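Local coordinates for surface protein SPB1 (Streptococcus agalactiae, PDB 4UZG) that forms the backbone of the pilus 2b of group B streptococcus, a surface fibre whose subunits are probably joined by sortase, at residues A[136-140]-A[269-273]; A[2-6]-A[162-166]. The contacts are given in a common frame with arbitrary orientation. Where two conformers were deposited one is given. Residues are numbered along the deposited sequence.

Contact 1 of 2, residues A[136-140]-A[269-273]; sequences KPGSA and DNLLV
Residues 136-140 form a loop. Residues 269-273 turn a corner, with a type I beta turn from Asp269 to Leu272 closed by Leu272 N to Asp269 O at 3.1 Å. Gly138 CA faces Leu271 CA at 4.8 Å. Ser139 lies opposite Asp269 and is held at both its N and its OG. Ser139 N donates to Asp269 OD2 at 2.8 Å. Ser139 OG, with chi1 m, donates to Asp269 OD1 at 2.7 Å. A water donates to Ser139 OG (2.7 Å) and to Asn270 OD1 (2.8 Å). Gly138 has phi/psi of 102/-174, at which a CB would jam against the carbonyl O of Pro137. A CB would also clash with Asp269 OD2. Its CA instead sits 3.8 Å from Leu271 CB. Beside it, Pro137 CB packs on Leu272 CD2 at 3.9 Å. Asp269 has a t rotamer, and its OD1 also accepts from Leu271 N at 2.9 Å. Arg167 NH1 is hydrogen-bonded to the carbonyl oxygens of Gly138 and Ala140. The result is an Asx turn on a type I beta turn, its carboxylate anchoring a loop of the large mixed sheet to the prealbumin-like domain.

Contact 2 of 2, residues A[2-6]-A[162-166]; sequences GGKTV and QKVTV
The two outermost strands of the large mixed sheet meet here, in a domain with the intramolecular isopeptide bond known from Gram-positive pilins. Strands 4-6 and 162-165 run nearly parallel, at 20° with axes 5.9 Å apart. No direct backbone hydrogen bond joins them. Each pairs with its other neighbour, 4-6 with strand 16-26 and 162-165 with strand 146-153. Gln162 starts the second strand, its CA 5.4 Å from Lys4 CA. With chi1 and chi2 both m, it curls back so that its OE1 accepts from Gly3 N at 2.9 Å, almost linearly. Its CB touches Lys4 CB at 3.9 Å. Lys4 is fully extended, all t. It passes Gln162 O, with CD 3.7 Å away, and its NZ is bonded covalently to Asn147 CG. That NZ also makes a weak hydrogen bond to Asp42, consistent with the acidic neighbour of such bonds in pilins. Lys163 points away, but its O accepts a hydrogen bond from a water at 2.9 Å, and the same water accepts from Lys4 N at 3.0 Å. Val164 points toward the first strand. Its CB lies 3.5 Å from Lys4 O, and its CG1 is 3.8 Å from both Lys4 CG and Val6 CG1. Thr165 points away, and its OG1 is hydrogen-bonded to Thr146 OG1. Val166 leaves the strand, with its CG1 4.3 Å from Val6 CG1.

How the contacts relate
From the N terminus the chain runs through 2-6, 136-140, 162-166 and 269-273, so the two contacts cross. Contact 2 closes a loop of 155 residues by bringing the last strand of the large mixed sheet back to the first. Contact 1 starts inside that loop, between strands 121-131 and 146-153, and closes 128 residues onto the corner before strand 273-279. Contact 2 joins the two edges of the large sheet, while contact 1 links a loop of it to the prealbumin-like part. Their centres are 18 Å apart and their nearest atoms about 5 Å. Asn145 ND2 is hydrogen-bonded to Lys136 O of contact 1 and to Val166 O of contact 2.

Contact 1 of 2, residues A[136-140]-A[269-273]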
loop_
_atom_site.group_PDB
_atom_site.type_symbol
_atom_site.label_atom_id
_atom_site.label_comp_id
_atom_site.label_asym_id
_atom_site.label_seq_id
_atom_site.Cartn_x
_atom_site.Cartn_y
_atom_site.Cartn_z
ATOM N N LYS A 136 0.774 -6.615 -6.067
ATOM C CA LYS A 136 -0.028 -6.742 -7.268
ATOM C C LYS A 136 -0.948 -5.552 -7.396
ATOM O O LYS A 136 -1.533 -5.109 -6.413
ATOM C CB LYS A 136 -0.866 -8.013 -7.200
ATOM C CG LYS A 136 -0.074 -9.259 -6.967
ATOM C CD LYS A 136 0.749 -9.624 -8.152
ATOM C CE LYS A 136 1.200 -11.077 -8.039
ATOM N NZ LYS A 136 2.276 -11.404 -9.008
ATOM N N PRO A 137 -1.169 -5.068 -8.633
ATOM C CA PRO A 137 -2.040 -3.906 -8.842
ATOM C C PRO A 137 -3.505 -4.303 -8.961
ATOM O O PRO A 137 -3.863 -5.444 -9.226
ATOM C CB PRO A 137 -1.511 -3.326 -10.171
ATOM C CG PRO A 137 -1.087 -4.549 -10.928
ATOM C CD PRO A 137 -0.460 -5.434 -9.878
ATOM N N GLY A 138 -4.352 -3.298 -8.787
ATOM C CA GLY A 138 -5.771 -3.446 -9.044
ATOM C C GLY A 138 -6.637 -3.628 -7.812
ATOM O O GLY A 138 -6.160 -3.569 -6.669
ATOM N N SER A 139 -7.911 -3.876 -8.075
ATOM C CA SER A 139 -8.984 -3.806 -7.081
ATOM C C SER A 139 -9.555 -5.171 -6.682
ATOM O O SER A 139 -10.489 -5.233 -5.900
ATOM C CB SER A 139 -10.114 -2.928 -7.644
ATOM O OG SER A 139 -9.633 -1.637 -7.967
ATOM N N ALA A 140 -9.002 -6.253 -7.221
ATOM C CA ALA A 140 -9.539 -7.592 -6.986
ATOM C C ALA A 140 -9.109 -8.146 -5.631
ATOM O O ALA A 140 -8.434 -7.485 -4.850
ATOM C CB ALA A 140 -9.086 -8.522 -8.098
ATOM N N ASP A 269 -12.053 -2.176 -13.678
ATOM C CA ASP A 269 -11.152 -1.912 -12.558
ATOM C C ASP A 269 -10.432 -0.599 -12.851
ATOM O O ASP A 269 -9.551 -0.537 -13.721
ATOM C CB ASP A 269 -10.140 -3.052 -12.411
ATOM C CG ASP A 269 -9.288 -2.928 -11.168
ATOM O OD1 ASP A 269 -9.153 -1.801 -10.644
ATOM O OD2 ASP A 269 -8.750 -3.966 -10.722
ATOM N N ASN A 270 -10.772 0.455 -12.112
ATOM C CA ASN A 270 -10.193 1.746 -12.439
ATOM C C ASN A 270 -8.724 1.895 -12.017
ATOM O O ASN A 270 -8.106 2.927 -12.303
ATOM C CB ASN A 270 -11.059 2.893 -11.921
ATOM C CG ASN A 270 -11.148 2.929 -10.436
ATOM O OD1 ASN A 270 -10.283 2.413 -9.731
ATOM N ND2 ASN A 270 -12.200 3.556 -9.937
ATOM N N LEU A 271 -8.154 0.846 -11.410
ATOM C CA LEU A 271 -6.711 0.818 -11.098
ATOM C C LEU A 271 -5.892 0.053 -12.141
ATOM O O LEU A 271 -4.687 -0.072 -11.984
ATOM C CB LEU A 271 -6.476 0.270 -9.691
ATOM C CG LEU A 271 -6.934 1.199 -8.568
ATOM C CD1 LEU A 271 -6.735 0.474 -7.240
ATOM C CD2 LEU A 271 -6.167 2.514 -8.596
ATOM N N LEU A 272 -6.540 -0.424 -13.193
ATOM C CA LEU A 272 -5.875 -1.124 -14.284
ATOM C C LEU A 272 -6.308 -0.433 -15.575
ATOM O O LEU A 272 -7.375 -0.729 -16.110
ATOM C CB LEU A 272 -6.232 -2.613 -14.318
ATOM C CG LEU A 272 -5.915 -3.413 -13.062
ATOM C CD1 LEU A 272 -6.463 -4.824 -13.204
ATOM C CD2 LEU A 272 -4.434 -3.437 -12.781
ATOM N N VAL A 273 -5.500 0.506 -16.062
ATOM C CA VAL A 273 -5.931 1.337 -17.176
ATOM C C VAL A 273 -5.039 1.091 -18.397
ATOM O O VAL A 273 -3.886 0.658 -18.296
ATOM C CB VAL A 273 -6.001 2.847 -16.805
ATOM C CG1 VAL A 273 -6.934 3.079 -15.641
ATOM C CG2 VAL A 273 -4.655 3.435 -16.508
HETATM O O HOH W 1 -10.755 0.791 -7.504
#

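Contact 2 of 2, residues A[2-6]-A[162-166]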
loop_
_atom_site.group_PDB
_atom_site.type_symbol
_atom_site.label_atom_id
_atom_site.label_comp_id
_atom_site.label_asym_id
_atom_site.label_seq_id
_atom_site.Cartn_x
_atom_site.Cartn_y
_atom_site.Cartn_z
ATOM N N GLY A 2 -13.016 -2.339 8.670
ATOM C CA GLY A 2 -12.893 -3.154 9.862
ATOM C C GLY A 2 -11.905 -2.582 10.863
ATOM O O GLY A 2 -11.632 -1.379 10.861
ATOM N N GLY A 3 -11.384 -3.458 11.722
ATOM C CA GLY A 3 -10.470 -3.090 12.803
ATOM C C GLY A 3 -9.013 -2.946 12.409
ATOM O O GLY A 3 -8.198 -2.567 13.220
ATOM N N LYS A 4 -8.682 -3.231 11.164
ATOM C CA LYS A 4 -7.349 -3.002 10.638
ATOM C C LYS A 4 -7.520 -2.110 9.408
ATOM O O LYS A 4 -8.249 -2.473 8.478
ATOM C CB LYS A 4 -6.626 -4.295 10.264
ATOM C CG LYS A 4 -5.161 -4.072 9.909
ATOM C CD LYS A 4 -4.415 -5.349 9.491
ATOM C CE LYS A 4 -2.970 -5.049 9.257
ATOM N NZ LYS A 4 -2.189 -6.198 8.760
ATOM N N THR A 5 -6.865 -0.952 9.419
ATOM C CA THR A 5 -6.998 0.027 8.341
ATOM C C THR A 5 -5.637 0.562 7.923
ATOM O O THR A 5 -4.642 0.389 8.638
ATOM C CB THR A 5 -7.892 1.215 8.786
ATOM O OG1 THR A 5 -7.324 1.836 9.938
ATOM C CG2 THR A 5 -9.305 0.775 9.105
ATOM N N VAL A 6 -5.604 1.183 6.745
ATOM C CA VAL A 6 -4.432 1.896 6.251
ATOM C C VAL A 6 -4.822 3.339 5.968
ATOM O O VAL A 6 -6.010 3.645 5.792
ATOM C CB VAL A 6 -3.795 1.229 5.015
ATOM C CG1 VAL A 6 -3.235 -0.116 5.431
ATOM C CG2 VAL A 6 -4.782 1.092 3.872
ATOM N N GLN A 162 -8.736 -9.304 11.679
ATOM C CA GLN A 162 -9.080 -8.142 10.878
ATOM C C GLN A 162 -8.015 -7.996 9.791
ATOM O O GLN A 162 -6.818 -8.059 10.080
ATOM C CB GLN A 162 -9.160 -6.864 11.736
ATOM C CG GLN A 162 -10.158 -6.925 12.890
ATOM C CD GLN A 162 -11.607 -6.990 12.448
ATOM O OE1 GLN A 162 -12.029 -6.262 11.541
ATOM N NE2 GLN A 162 -12.392 -7.833 13.113
ATOM N N LYS A 163 -8.456 -7.802 8.555
ATOM C CA LYS A 163 -7.559 -7.772 7.418
ATOM C C LYS A 163 -7.647 -6.442 6.700
ATOM O O LYS A 163 -8.693 -5.776 6.736
ATOM C CB LYS A 163 -7.966 -8.849 6.415
ATOM C CG LYS A 163 -7.754 -10.253 6.894
ATOM C CD LYS A 163 -7.925 -11.270 5.776
ATOM C CE LYS A 163 -9.319 -11.393 5.260
ATOM N NZ LYS A 163 -9.417 -12.641 4.426
ATOM N N VAL A 164 -6.578 -6.093 5.983
ATOM C CA VAL A 164 -6.640 -4.980 5.052
ATOM C C VAL A 164 -5.701 -5.283 3.892
ATOM O O VAL A 164 -4.681 -5.932 4.075
ATOM C CB VAL A 164 -6.355 -3.610 5.749
ATOM C CG1 VAL A 164 -4.894 -3.498 6.126
ATOM C CG2 VAL A 164 -6.787 -2.444 4.877
ATOM N N THR A 165 -6.077 -4.810 2.709
ATOM C CA THR A 165 -5.309 -5.021 1.483
ATOM C C THR A 165 -4.748 -3.691 0.995
ATOM O O THR A 165 -5.506 -2.757 0.760
ATOM C CB THR A 165 -6.223 -5.622 0.390
ATOM O OG1 THR A 165 -6.839 -6.834 0.869
ATOM C CG2 THR A 165 -5.434 -5.891 -0.907
ATOM N N VAL A 166 -3.430 -3.593 0.870
ATOM C CA VAL A 166 -2.841 -2.389 0.289
ATOM C C VAL A 166 -3.020 -2.447 -1.227
ATOM O O VAL A 166 -3.033 -3.522 -1.830
ATOM C CB VAL A 166 -1.360 -2.192 0.644
ATOM C CG1 VAL A 166 -1.188 -1.978 2.149
ATOM C CG2 VAL A 166 -0.520 -3.336 0.091
HETATM O O HOH W 2 -10.211 -4.682 9.009
#